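Local coordinates for transcriptional regulator (NtrC family) (Aquifex aeolicus, PDB 3DZD), which probably activates sigma54-dependent transcription through an AAA+ ATPase domain coupled to a response-regulator receiver domain, at residues R213-E219 / S250-L254; E196-F200 / R237-L242; V308-E313 / K335-M339. One frame throughout, in Å; residues are numbered along the deposited sequence.

Interaction 1: R213-E219 / S250-L254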
ATOM      1  N   ARG A 213       8.788  17.433  -9.573  1.00126.78           N
ATOM      2  CA  ARG A 213       8.931  17.299  -8.127  1.00115.14           C
ATOM      3  C   ARG A 213       8.764  15.862  -7.639  1.00112.00           C
ATOM      4  O   ARG A 213       7.906  15.125  -8.126  1.00108.20           O
ATOM      5  CB  ARG A 213       7.935  18.206  -7.407  1.00105.98           C
ATOM      6  CG  ARG A 213       8.237  18.388  -5.933  1.00106.62           C
ATOM      7  CD  ARG A 213       6.974  18.606  -5.134  1.00107.60           C
ATOM      8  NE  ARG A 213       6.101  17.441  -5.211  1.00106.05           N
ATOM      9  CZ  ARG A 213       4.910  17.363  -4.630  1.00107.04           C
ATOM     10  NH1 ARG A 213       4.449  18.388  -3.928  1.00105.95           N
ATOM     11  NH2 ARG A 213       4.179  16.265  -4.757  1.00100.50           N
ATOM     12  N   LYS A 214       9.591  15.478  -6.670  1.00 85.32           N
ATOM     13  CA  LYS A 214       9.518  14.156  -6.055  1.00 84.66           C
ATOM     14  C   LYS A 214       9.660  14.266  -4.537  1.00 74.83           C
ATOM     15  O   LYS A 214      10.540  14.962  -4.035  1.00 74.82           O
ATOM     16  CB  LYS A 214      10.602  13.231  -6.616  1.00 82.14           C
ATOM     17  CG  LYS A 214      10.491  11.782  -6.140  1.00 79.77           C
ATOM     18  CD  LYS A 214      11.828  11.039  -6.224  1.00 86.46           C
ATOM     19  CE  LYS A 214      12.859  11.597  -5.236  1.00 81.52           C
ATOM     20  NZ  LYS A 214      14.175  10.898  -5.330  1.00 72.97           N
ATOM     21  N   LYS A 215       8.788  13.572  -3.813  1.00 67.09           N
ATOM     22  CA  LYS A 215       8.795  13.613  -2.352  1.00 68.93           C
ATOM     23  C   LYS A 215       9.920  12.754  -1.774  1.00 65.75           C
ATOM     24  O   LYS A 215      10.162  11.633  -2.229  1.00 56.78           O
ATOM     25  CB  LYS A 215       7.452  13.128  -1.797  1.00 60.83           C
ATOM     26  CG  LYS A 215       6.250  13.540  -2.618  1.00 68.22           C
ATOM     27  CD  LYS A 215       4.953  12.993  -2.036  1.00 71.68           C
ATOM     28  CE  LYS A 215       4.388  13.907  -0.957  1.00 72.47           C
ATOM     29  NZ  LYS A 215       2.907  13.761  -0.805  1.00 75.81           N
ATOM     30  N   GLY A 216      10.602  13.277  -0.762  1.00 67.00           N
ATOM     31  CA  GLY A 216      11.634  12.514  -0.086  1.00 61.53           C
ATOM     32  C   GLY A 216      11.045  11.511   0.886  1.00 58.02           C
ATOM     33  O   GLY A 216       9.877  11.616   1.268  1.00 53.12           O
ATOM     34  N   LYS A 217      11.855  10.533   1.279  1.00 48.57           N
ATOM     35  CA  LYS A 217      11.445   9.524   2.245  1.00 48.11           C
ATOM     36  C   LYS A 217      11.080  10.168   3.586  1.00 47.63           C
ATOM     37  O   LYS A 217      10.171   9.709   4.277  1.00 45.87           O
ATOM     38  CB  LYS A 217      12.567   8.504   2.457  1.00 49.44           C
ATOM     39  CG  LYS A 217      13.115   7.896   1.187  1.00 53.00           C
ATOM     40  CD  LYS A 217      12.297   6.696   0.735  1.00 63.31           C
ATOM     41  CE  LYS A 217      13.151   5.707  -0.056  1.00 56.47           C
ATOM     42  NZ  LYS A 217      12.398   4.475  -0.416  1.00 60.84           N
ATOM     43  N   LEU A 218      11.798  11.218   3.966  1.00 43.15           N
ATOM     44  CA  LEU A 218      11.463  11.923   5.202  1.00 50.93           C
ATOM     45  C   LEU A 218       9.968  12.236   5.218  1.00 47.21           C
ATOM     46  O   LEU A 218       9.265  11.931   6.178  1.00 48.57           O
ATOM     47  CB  LEU A 218      12.275  13.213   5.337  1.00 49.97           C
ATOM     48  CG  LEU A 218      13.716  13.055   5.818  1.00 53.92           C
ATOM     49  CD1 LEU A 218      14.566  14.262   5.446  1.00 46.56           C
ATOM     50  CD2 LEU A 218      13.730  12.825   7.312  1.00 55.41           C
ATOM     51  N   GLU A 219       9.496  12.814   4.122  1.00 61.25           N
ATOM     52  CA  GLU A 219       8.107  13.213   3.962  1.00 67.28           C
ATOM     53  C   GLU A 219       7.147  12.027   3.845  1.00 59.89           C
ATOM     54  O   GLU A 219       6.018  12.081   4.334  1.00 55.26           O
ATOM     55  CB  GLU A 219       7.998  14.088   2.718  1.00 66.07           C
ATOM     56  CG  GLU A 219       6.637  14.660   2.455  1.00 73.26           C
ATOM     57  CD  GLU A 219       6.669  15.644   1.306  1.00 83.56           C
ATOM     58  OE1 GLU A 219       7.779  15.898   0.787  1.00 81.38           O
ATOM     59  OE2 GLU A 219       5.595  16.160   0.926  1.00 90.41           O
ATOM     60  N   SER A 250      11.967  19.876  11.087  1.00 58.25           N
ATOM     61  CA  SER A 250      11.586  20.306   9.746  1.00 55.77           C
ATOM     62  C   SER A 250      12.751  20.163   8.767  1.00 57.94           C
ATOM     63  O   SER A 250      13.883  19.896   9.167  1.00 61.99           O
ATOM     64  CB  SER A 250      11.062  21.744   9.755  1.00 61.93           C
ATOM     65  OG  SER A 250      12.063  22.658  10.162  1.00 68.06           O
ATOM     66  N   PHE A 251      12.467  20.326   7.482  1.00 50.63           N
ATOM     67  CA  PHE A 251      13.510  20.314   6.466  1.00 52.56           C
ATOM     68  C   PHE A 251      13.012  20.974   5.183  1.00 52.68           C
ATOM     69  O   PHE A 251      11.877  21.443   5.108  1.00 52.65           O
ATOM     70  CB  PHE A 251      13.959  18.882   6.163  1.00 46.17           C
ATOM     71  CG  PHE A 251      12.990  18.115   5.322  1.00 43.60           C
ATOM     72  CD1 PHE A 251      13.102  18.113   3.941  1.00 40.93           C
ATOM     73  CD2 PHE A 251      11.961  17.402   5.908  1.00 47.18           C
ATOM     74  CE1 PHE A 251      12.206  17.418   3.161  1.00 39.50           C
ATOM     75  CE2 PHE A 251      11.055  16.698   5.132  1.00 45.01           C
ATOM     76  CZ  PHE A 251      11.179  16.702   3.759  1.00 42.80           C
ATOM     77  N   THR A 252      13.865  21.001   4.169  1.00 67.82           N
ATOM     78  CA  THR A 252      13.482  21.529   2.872  1.00 62.78           C
ATOM     79  C   THR A 252      13.950  20.560   1.801  1.00 62.41           C
ATOM     80  O   THR A 252      14.875  19.782   2.027  1.00 60.65           O
ATOM     81  CB  THR A 252      14.102  22.910   2.639  1.00 68.03           C
ATOM     82  OG1 THR A 252      15.524  22.827   2.796  1.00 74.43           O
ATOM     83  CG2 THR A 252      13.554  23.907   3.648  1.00 66.08           C
ATOM     84  N   ARG A 253      13.303  20.585   0.643  1.00 58.39           N
ATOM     85  CA  ARG A 253      13.720  19.716  -0.447  1.00 56.67           C
ATOM     86  C   ARG A 253      15.021  20.212  -1.070  1.00 63.44           C
ATOM     87  O   ARG A 253      15.510  21.300  -0.744  1.00 58.43           O
ATOM     88  CB  ARG A 253      12.631  19.631  -1.509  1.00 59.78           C
ATOM     89  CG  ARG A 253      11.356  18.953  -1.027  1.00 65.30           C
ATOM     90  CD  ARG A 253      10.441  18.657  -2.193  1.00 63.39           C
ATOM     91  NE  ARG A 253       9.268  17.875  -1.816  1.00 60.15           N
ATOM     92  CZ  ARG A 253       8.107  18.403  -1.444  1.00 69.95           C
ATOM     93  NH1 ARG A 253       7.964  19.722  -1.380  1.00 72.34           N
ATOM     94  NH2 ARG A 253       7.088  17.612  -1.133  1.00 67.06           N
ATOM     95  N   LEU A 254      15.591  19.397  -1.949  1.00 67.31           N
ATOM     96  CA  LEU A 254      16.721  19.838  -2.753  1.00 70.31           C
ATOM     97  C   LEU A 254      16.197  20.789  -3.818  1.00 70.39           C
ATOM     98  O   LEU A 254      15.433  20.389  -4.700  1.00 70.46           O
ATOM     99  CB  LEU A 254      17.432  18.651  -3.413  1.00 71.51           C
ATOM    100  CG  LEU A 254      18.083  17.603  -2.506  1.00 72.49           C
ATOM    101  CD1 LEU A 254      18.905  16.622  -3.338  1.00 60.30           C
ATOM    102  CD2 LEU A 254      18.940  18.252  -1.409  1.00 71.29           C
TER
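Arg-213 opens the segment by laying its guanidinium flat on that of Arg-253, centres 4.6 Å apart and planes at 23°. Two like charges can share this space because acid is close by: Arg-213 makes a salt bridge to Asp-72 of the second subunit, and Arg-253 has Glu-219. Next, the carbonyl of Lys-214 and the CA of Lys-215 border the Arg-253 side chain. Gly-216 takes the N-cap position of the short helix 217-220. On its first turn Leu-218 sets CD1 over the Phe-251 ring, 4.1 Å from the centroid, a CH-pi contact that suits a branched aliphatic chain. The extended Glu-219 then carries OE1 to 2.7 Å from Arg-253 NH2, a salt bridge in a buried setting, while its OE2 lies at a long 4.0 Å from Lys-215 NZ. The contact ties the returning arm of the GAFTGA loop to the beta hairpin that follows helix 236-248, consistent with the paired GAFTGA-loop and pre-sensor-1 insertions characteristic of sigma54-activator AAA+ domains.

Interaction 2: E196-F200 / R237-L242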
ATOM      1  N   GLU A 196      21.095  11.749  -0.282  1.00 70.75           N
ATOM      2  CA  GLU A 196      20.552  13.052   0.098  1.00 64.18           C
ATOM      3  C   GLU A 196      19.282  13.397  -0.678  1.00 59.89           C
ATOM      4  O   GLU A 196      18.448  14.171  -0.210  1.00 62.98           O
ATOM      5  CB  GLU A 196      21.598  14.151  -0.094  1.00 68.26           C
ATOM      6  CG  GLU A 196      21.081  15.554   0.191  1.00 63.24           C
ATOM      7  CD  GLU A 196      22.184  16.594   0.196  1.00 73.60           C
ATOM      8  OE1 GLU A 196      23.357  16.219  -0.012  1.00 75.57           O
ATOM      9  OE2 GLU A 196      21.879  17.788   0.404  1.00 80.03           O
ATOM     10  N   SER A 197      19.140  12.816  -1.862  1.00 62.17           N
ATOM     11  CA  SER A 197      17.971  13.053  -2.698  1.00 65.16           C
ATOM     12  C   SER A 197      16.818  12.135  -2.315  1.00 65.34           C
ATOM     13  O   SER A 197      15.655  12.536  -2.335  1.00 66.06           O
ATOM     14  CB  SER A 197      18.327  12.840  -4.168  1.00 66.70           C
ATOM     15  OG  SER A 197      17.165  12.592  -4.939  1.00 75.40           O
ATOM     16  N   GLU A 198      17.149  10.894  -1.986  1.00 65.96           N
ATOM     17  CA  GLU A 198      16.150   9.923  -1.560  1.00 64.47           C
ATOM     18  C   GLU A 198      15.449  10.394  -0.298  1.00 60.70           C
ATOM     19  O   GLU A 198      14.254  10.173  -0.117  1.00 61.13           O
ATOM     20  CB  GLU A 198      16.813   8.570  -1.301  1.00 61.77           C
ATOM     21  CG  GLU A 198      17.156   7.821  -2.556  1.00 65.36           C
ATOM     22  CD  GLU A 198      15.922   7.318  -3.260  1.00 78.37           C
ATOM     23  OE1 GLU A 198      15.267   6.402  -2.716  1.00 80.16           O
ATOM     24  OE2 GLU A 198      15.607   7.837  -4.355  1.00 83.31           O
ATOM     25  N   LEU A 199      16.209  11.043   0.576  1.00 47.46           N
ATOM     26  CA  LEU A 199      15.693  11.489   1.860  1.00 52.07           C
ATOM     27  C   LEU A 199      14.889  12.776   1.736  1.00 52.23           C
ATOM     28  O   LEU A 199      13.773  12.875   2.252  1.00 48.25           O
ATOM     29  CB  LEU A 199      16.846  11.724   2.845  1.00 50.88           C
ATOM     30  CG  LEU A 199      17.351  10.563   3.697  1.00 56.72           C
ATOM     31  CD1 LEU A 199      18.436  11.045   4.659  1.00 57.96           C
ATOM     32  CD2 LEU A 199      16.207   9.933   4.468  1.00 51.71           C
ATOM     33  N   PHE A 200      15.473  13.763   1.061  1.00 54.06           N
ATOM     34  CA  PHE A 200      14.925  15.117   1.039  1.00 52.24           C
ATOM     35  C   PHE A 200      14.017  15.399  -0.152  1.00 51.81           C
ATOM     36  O   PHE A 200      13.287  16.385  -0.165  1.00 54.32           O
ATOM     37  CB  PHE A 200      16.059  16.141   1.094  1.00 51.52           C
ATOM     38  CG  PHE A 200      16.811  16.125   2.387  1.00 56.61           C
ATOM     39  CD1 PHE A 200      16.366  16.865   3.470  1.00 53.55           C
ATOM     40  CD2 PHE A 200      17.949  15.353   2.529  1.00 55.02           C
ATOM     41  CE1 PHE A 200      17.048  16.843   4.669  1.00 54.45           C
ATOM     42  CE2 PHE A 200      18.638  15.325   3.725  1.00 56.87           C
ATOM     43  CZ  PHE A 200      18.187  16.071   4.799  1.00 55.44           C
ATOM     44  N   ARG A 237      28.083  14.514   5.038  1.00 71.49           N
ATOM     45  CA  ARG A 237      27.280  15.662   4.650  1.00 74.59           C
ATOM     46  C   ARG A 237      25.814  15.387   4.954  1.00 65.92           C
ATOM     47  O   ARG A 237      25.119  16.230   5.524  1.00 64.30           O
ATOM     48  CB  ARG A 237      27.463  15.958   3.159  1.00 78.32           C
ATOM     49  CG  ARG A 237      26.670  17.152   2.673  1.00 71.81           C
ATOM     50  CD  ARG A 237      27.342  17.828   1.485  1.00 75.61           C
ATOM     51  NE  ARG A 237      26.805  19.169   1.275  1.00 64.55           N
ATOM     52  CZ  ARG A 237      25.628  19.404   0.709  1.00 70.09           C
ATOM     53  NH1 ARG A 237      24.882  18.387   0.298  1.00 64.07           N
ATOM     54  NH2 ARG A 237      25.196  20.647   0.558  1.00 62.95           N
ATOM     55  N   VAL A 238      25.358  14.197   4.563  1.00 63.15           N
ATOM     56  CA  VAL A 238      24.005  13.740   4.860  1.00 58.85           C
ATOM     57  C   VAL A 238      23.794  13.616   6.372  1.00 63.15           C
ATOM     58  O   VAL A 238      22.782  14.078   6.900  1.00 60.31           O
ATOM     59  CB  VAL A 238      23.723  12.384   4.203  1.00 57.23           C
ATOM     60  CG1 VAL A 238      22.242  12.059   4.279  1.00 58.95           C
ATOM     61  CG2 VAL A 238      24.196  12.384   2.760  1.00 59.96           C
ATOM     62  N   GLN A 239      24.760  13.003   7.059  1.00 50.15           N
ATOM     63  CA  GLN A 239      24.717  12.854   8.511  1.00 47.17           C
ATOM     64  C   GLN A 239      24.393  14.176   9.171  1.00 46.59           C
ATOM     65  O   GLN A 239      23.574  14.242  10.085  1.00 48.54           O
ATOM     66  CB  GLN A 239      26.050  12.332   9.059  1.00 46.53           C
ATOM     67  CG  GLN A 239      26.365  10.903   8.642  1.00 50.24           C
ATOM     68  CD  GLN A 239      27.702  10.410   9.162  1.00 50.38           C
ATOM     69  OE1 GLN A 239      28.195  10.876  10.184  1.00 59.72           O
ATOM     70  NE2 GLN A 239      28.291   9.453   8.455  1.00 55.08           N
ATOM     71  N   ALA A 240      25.053  15.228   8.715  1.00 49.68           N
ATOM     72  CA  ALA A 240      24.875  16.548   9.301  1.00 51.58           C
ATOM     73  C   ALA A 240      23.464  17.063   9.037  1.00 47.61           C
ATOM     74  O   ALA A 240      22.791  17.556   9.941  1.00 45.14           O
ATOM     75  CB  ALA A 240      25.905  17.505   8.742  1.00 52.41           C
ATOM     76  N   LYS A 241      23.024  16.938   7.791  1.00 51.74           N
ATOM     77  CA  LYS A 241      21.679  17.339   7.400  1.00 52.81           C
ATOM     78  C   LYS A 241      20.602  16.572   8.166  1.00 52.20           C
ATOM     79  O   LYS A 241      19.653  17.163   8.671  1.00 48.65           O
ATOM     80  CB  LYS A 241      21.497  17.150   5.894  1.00 51.63           C
ATOM     81  CG  LYS A 241      22.343  18.106   5.059  1.00 53.99           C
ATOM     82  CD  LYS A 241      22.141  17.869   3.570  1.00 57.07           C
ATOM     83  CE  LYS A 241      20.672  17.985   3.188  1.00 65.23           C
ATOM     84  NZ  LYS A 241      20.088  19.274   3.660  1.00 77.79           N
ATOM     85  N   LEU A 242      20.756  15.253   8.234  1.00 52.71           N
ATOM     86  CA  LEU A 242      19.841  14.395   8.969  1.00 50.11           C
ATOM     87  C   LEU A 242      19.761  14.847  10.424  1.00 54.13           C
ATOM     88  O   LEU A 242      18.684  14.903  11.013  1.00 52.58           O
ATOM     89  CB  LEU A 242      20.317  12.943   8.888  1.00 52.15           C
ATOM     90  CG  LEU A 242      19.493  11.859   9.590  1.00 55.82           C
ATOM     91  CD1 LEU A 242      18.070  11.827   9.055  1.00 47.25           C
ATOM     92  CD2 LEU A 242      20.152  10.478   9.433  1.00 50.77           C
TER
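Two basic side chains of helix 237-242 converge on a single acid. Glu-196, fully extended from helix 196-200, places OE1 2.7 Å from Arg-237 NH1 in a short salt bridge at the solvent-facing edge of the contact, where the extended arginine chain spans the gap to the acid. Its other oxygen, OE2, stands 4.0 Å from Lys-241 NZ, too far for a salt bridge but near enough for electrostatic attraction. The lysine has a second attraction: its amino group sits over the face of the Phe-200 ring, NZ 4.1 Å from the centroid, forming a cation-pi interaction, and CE adds a CH-pi contact at 3.7 Å from the same centroid. A long chain folded back at its end thus serves both acid and ring. The segments 196-200 and 237-242 run nearly parallel, 17° apart with their axes 11.1 Å from each other, inside the AAA+ core: helix 195-200 leads into the GAFTGA loop, and helix 236-248 follows the central-sheet strand 225-229, at whose C-terminal end the Walker B motif of this family lies. Beneath the charges the surface becomes aliphatic. Leu-199 CD1 meets Val-238 CG1 at 4.0 Å and, more loosely, Leu-242 CD1 at 4.5 Å, branched side chains filling the space between the helices, and Leu-199 also packs on Leu-185 of strand 182-186.

Interaction 3: V308-E313 / K335-M339. With ADP (adenosine-5'-diphosphate), chain C.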
ATOM      1  N   VAL A 308      18.625 -22.346  13.897  1.00 39.30           N
ATOM      2  CA  VAL A 308      19.022 -22.625  12.518  1.00 39.12           C
ATOM      3  C   VAL A 308      18.103 -23.683  11.899  1.00 43.10           C
ATOM      4  O   VAL A 308      17.734 -23.590  10.725  1.00 39.35           O
ATOM      5  CB  VAL A 308      20.515 -23.032  12.407  1.00 39.36           C
ATOM      6  CG1 VAL A 308      20.860 -24.088  13.428  1.00 39.80           C
ATOM      7  CG2 VAL A 308      20.835 -23.525  11.015  1.00 39.30           C
ATOM      8  N   ILE A 309      17.717 -24.669  12.700  1.00 39.53           N
ATOM      9  CA  ILE A 309      16.770 -25.684  12.262  1.00 39.66           C
ATOM     10  C   ILE A 309      15.351 -25.140  12.141  1.00 39.40           C
ATOM     11  O   ILE A 309      14.643 -25.445  11.178  1.00 44.11           O
ATOM     12  CB  ILE A 309      16.723 -26.855  13.224  1.00 40.12           C
ATOM     13  CG1 ILE A 309      18.126 -27.435  13.431  1.00 40.37           C
ATOM     14  CG2 ILE A 309      15.768 -27.903  12.698  1.00 45.40           C
ATOM     15  CD1 ILE A 309      18.909 -27.576  12.154  1.00 40.27           C
ATOM     16  N   LEU A 310      14.932 -24.342  13.118  1.00 39.41           N
ATOM     17  CA  LEU A 310      13.603 -23.738  13.089  1.00 43.17           C
ATOM     18  C   LEU A 310      13.432 -22.944  11.810  1.00 41.65           C
ATOM     19  O   LEU A 310      12.420 -23.060  11.124  1.00 39.70           O
ATOM     20  CB  LEU A 310      13.378 -22.817  14.297  1.00 39.25           C
ATOM     21  CG  LEU A 310      13.254 -23.508  15.658  1.00 44.80           C
ATOM     22  CD1 LEU A 310      12.839 -22.518  16.734  1.00 47.63           C
ATOM     23  CD2 LEU A 310      12.254 -24.648  15.580  1.00 45.52           C
ATOM     24  N   LEU A 311      14.442 -22.145  11.501  1.00 38.91           N
ATOM     25  CA  LEU A 311      14.415 -21.291  10.340  1.00 38.49           C
ATOM     26  C   LEU A 311      14.415 -22.121   9.055  1.00 38.43           C
ATOM     27  O   LEU A 311      13.680 -21.816   8.103  1.00 38.25           O
ATOM     28  CB  LEU A 311      15.603 -20.330  10.382  1.00 38.38           C
ATOM     29  CG  LEU A 311      15.429 -19.201  11.400  1.00 38.55           C
ATOM     30  CD1 LEU A 311      16.751 -18.536  11.770  1.00 38.15           C
ATOM     31  CD2 LEU A 311      14.427 -18.174  10.860  1.00 37.93           C
ATOM     32  N   ALA A 312      15.236 -23.170   9.032  1.00 38.49           N
ATOM     33  CA  ALA A 312      15.322 -24.039   7.868  1.00 38.68           C
ATOM     34  C   ALA A 312      13.964 -24.662   7.562  1.00 38.72           C
ATOM     35  O   ALA A 312      13.538 -24.720   6.407  1.00 38.52           O
ATOM     36  CB  ALA A 312      16.375 -25.132   8.082  1.00 38.84           C
ATOM     37  N   GLU A 313      13.297 -25.141   8.604  1.00 46.69           N
ATOM     38  CA  GLU A 313      12.005 -25.783   8.445  1.00 52.96           C
ATOM     39  C   GLU A 313      10.972 -24.765   7.983  1.00 50.33           C
ATOM     40  O   GLU A 313      10.097 -25.075   7.180  1.00 54.39           O
ATOM     41  CB  GLU A 313      11.578 -26.440   9.760  1.00 55.31           C
ATOM     42  CG  GLU A 313      12.414 -27.662  10.114  1.00 58.25           C
ATOM     43  CD  GLU A 313      12.176 -28.162  11.527  1.00 78.52           C
ATOM     44  OE1 GLU A 313      11.732 -27.366  12.386  1.00 82.62           O
ATOM     45  OE2 GLU A 313      12.445 -29.357  11.779  1.00 85.78           O
ATOM     46  N   LYS A 335      19.964 -31.656   9.242  1.00 47.54           N
ATOM     47  CA  LYS A 335      19.957 -30.881  10.477  1.00 53.25           C
ATOM     48  C   LYS A 335      21.359 -30.789  11.082  1.00 52.73           C
ATOM     49  O   LYS A 335      21.803 -29.702  11.479  1.00 46.49           O
ATOM     50  CB  LYS A 335      18.970 -31.470  11.482  1.00 49.64           C
ATOM     51  CG  LYS A 335      17.523 -31.260  11.091  1.00 53.35           C
ATOM     52  CD  LYS A 335      16.585 -32.029  12.004  1.00 67.87           C
ATOM     53  CE  LYS A 335      15.143 -31.893  11.547  1.00 70.11           C
ATOM     54  NZ  LYS A 335      14.231 -32.731  12.367  1.00 82.60           N
ATOM     55  N   GLU A 336      22.056 -31.922  11.129  1.00 56.71           N
ATOM     56  CA  GLU A 336      23.426 -31.954  11.628  1.00 54.50           C
ATOM     57  C   GLU A 336      24.319 -31.035  10.805  1.00 53.77           C
ATOM     58  O   GLU A 336      25.103 -30.256  11.356  1.00 53.75           O
ATOM     59  CB  GLU A 336      23.983 -33.379  11.601  1.00 60.69           C
ATOM     60  CG  GLU A 336      25.233 -33.578  12.463  1.00 66.22           C
ATOM     61  CD  GLU A 336      24.917 -33.636  13.957  1.00 79.01           C
ATOM     62  OE1 GLU A 336      23.737 -33.435  14.329  1.00 76.46           O
ATOM     63  OE2 GLU A 336      25.847 -33.886  14.762  1.00 75.00           O
ATOM     64  N   TYR A 337      24.189 -31.123   9.486  1.00 45.27           N
ATOM     65  CA  TYR A 337      24.999 -30.315   8.582  1.00 45.51           C
ATOM     66  C   TYR A 337      24.821 -28.814   8.806  1.00 40.83           C
ATOM     67  O   TYR A 337      25.801 -28.071   8.819  1.00 41.36           O
ATOM     68  CB  TYR A 337      24.674 -30.660   7.132  1.00 42.07           C
ATOM     69  CG  TYR A 337      25.313 -29.738   6.112  1.00 40.97           C
ATOM     70  CD1 TYR A 337      26.566 -30.025   5.576  1.00 45.78           C
ATOM     71  CD2 TYR A 337      24.665 -28.587   5.678  1.00 45.34           C
ATOM     72  CE1 TYR A 337      27.156 -29.190   4.639  1.00 41.47           C
ATOM     73  CE2 TYR A 337      25.252 -27.742   4.739  1.00 40.34           C
ATOM     74  CZ  TYR A 337      26.497 -28.056   4.226  1.00 43.62           C
ATOM     75  OH  TYR A 337      27.094 -27.230   3.304  1.00 59.70           O
ATOM     76  N   LEU A 338      23.575 -28.372   8.958  1.00 42.35           N
ATOM     77  CA  LEU A 338      23.278 -26.953   9.170  1.00 41.74           C
ATOM     78  C   LEU A 338      23.946 -26.442  10.455  1.00 40.39           C
ATOM     79  O   LEU A 338      24.536 -25.358  10.481  1.00 40.19           O
ATOM     80  CB  LEU A 338      21.769 -26.726   9.236  1.00 39.91           C
ATOM     81  CG  LEU A 338      20.928 -27.024   7.983  1.00 44.88           C
ATOM     82  CD1 LEU A 338      19.447 -26.935   8.288  1.00 45.37           C
ATOM     83  CD2 LEU A 338      21.279 -26.084   6.841  1.00 39.41           C
HETATM   84  N   MSE A 339      23.869 -27.250  11.510  1.00 42.50           N
HETATM   85  CA  MSE A 339      24.392 -26.881  12.818  1.00 42.72           C
HETATM   86  C   MSE A 339      25.910 -26.738  12.825  1.00 42.77           C
HETATM   87  O   MSE A 339      26.488 -26.184  13.764  1.00 57.09           O
HETATM   88  CB  MSE A 339      23.958 -27.912  13.852  1.00 43.14           C
HETATM   89  CG  MSE A 339      22.471 -27.918  14.096  1.00 43.31           C
HETATM   90 SE   MSE A 339      21.980 -26.479  15.298  0.67 43.42          SE
HETATM   91  CE  MSE A 339      22.868 -27.157  16.897  1.00 44.00           C
TER
HETATM   92  PB  ADP C 370      19.195  -7.581   7.571  0.52 45.33           P
HETATM   93  O1B ADP C 370      17.996  -6.654   7.550  0.77 43.69           O
HETATM   94  O2B ADP C 370      20.321  -7.172   6.648  0.88 52.43           O
HETATM   95  O3B ADP C 370      19.698  -7.909   8.944  1.00 39.04           O
HETATM   96  PA  ADP C 370      17.272  -9.371   6.337  1.00 49.22           P
HETATM   97  O1A ADP C 370      16.236  -9.607   7.401  1.00 58.16           O
HETATM   98  O2A ADP C 370      16.955  -8.345   5.269  1.00 57.69           O
HETATM   99  O3A ADP C 370      18.689  -9.035   7.051  1.00 55.33           O
HETATM  100  O5' ADP C 370      17.571 -10.767   5.595  1.00 50.97           O
HETATM  101  C5' ADP C 370      17.029 -11.984   6.091  1.00 44.76           C
HETATM  102  C4' ADP C 370      16.067 -12.624   5.109  1.00 44.12           C
HETATM  103  O4' ADP C 370      15.487 -13.726   5.795  1.00 41.32           O
HETATM  104  C3' ADP C 370      14.896 -11.704   4.832  1.00 50.68           C
HETATM  105  O3' ADP C 370      14.234 -12.149   3.644  1.00 50.81           O
HETATM  106  C2' ADP C 370      13.931 -11.929   5.966  1.00 45.50           C
HETATM  107  O2' ADP C 370      12.622 -11.927   5.392  1.00 44.81           O
HETATM  108  C1' ADP C 370      14.257 -13.334   6.425  1.00 42.19           C
HETATM  109  N9  ADP C 370      14.442 -13.405   7.890  1.00 39.98           N
HETATM  110  C8  ADP C 370      15.464 -12.862   8.577  1.00 39.52           C
HETATM  111  N7  ADP C 370      15.371 -13.125   9.894  1.00 37.07           N
HETATM  112  C5  ADP C 370      14.260 -13.861  10.069  1.00 37.10           C
HETATM  113  C6  ADP C 370      13.571 -14.466  11.229  1.00 39.84           C
HETATM  114  N6  ADP C 370      14.077 -14.333  12.485  1.00 46.23           N
HETATM  115  N1  ADP C 370      12.441 -15.156  10.990  1.00 43.68           N
HETATM  116  C2  ADP C 370      11.949 -15.290   9.744  1.00 43.39           C
HETATM  117  N3  ADP C 370      12.515 -14.762   8.644  1.00 41.99           N
HETATM  118  C4  ADP C 370      13.654 -14.049   8.746  1.00 39.30           C
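Selenium makes the tightest approach here: Met-339, present as selenomethionine, brings SE to 3.2 Å from Val-308 CG1, remarkably close for an apolar pair. The flexible side chain bends across the exposed end of the contact, with its CG 4.1 Å from Ile-309 CD1. Ile-309 suits a place between the helices because its CD1 reaches the Lys-335 backbone O at 3.7 Å and Leu-338 CD1 at 4.0 Å. Leu-338 fills the buried side, its CB 3.8 Å from Val-308 CG2 and its CD1 3.6 Å from the CB of Ala-312, a small residue that lets the leucine come near the helix. Segments 308-313 and 335-339 cross at 122°, axes 10.0 Å apart, in two helices of the AAA+ ATPase lid; helix 346-359 packs against both through Ala-312 and Leu-338. Another face of helix 308-313 turns to the nucleotide, where Leu-311 CD2 lies 3.6 Å from ADP N1, an apolar neighbour for the adenine. At the polar edge Glu-313 OE2 and Lys-335 NZ form a long salt bridge of 3.9 Å; the lysine also makes a salt bridge to Glu-332, one turn earlier on its own helix.

Interactions 1 and 2 form one continuous region of the ATPase core, their centres about 10 Å apart and their segments alternating along the chain. They are joined by probable backbone hydrogen bonds, Lys-217 N to Glu-198 O (2.8 Å) and Leu-218 N to Leu-199 O (3.1 Å), and helix 236-248 leads straight into strand 250-251. Interaction 3 stands apart in the lid, its centre about 44 Å from that of interaction 1 and about 41 Å from that of interaction 2. All three are partly buried. The first, at the subunit interface, relies most on charge; the second grades from a charged surface to an aliphatic interior; the third is chiefly apolar and close to the nucleotide.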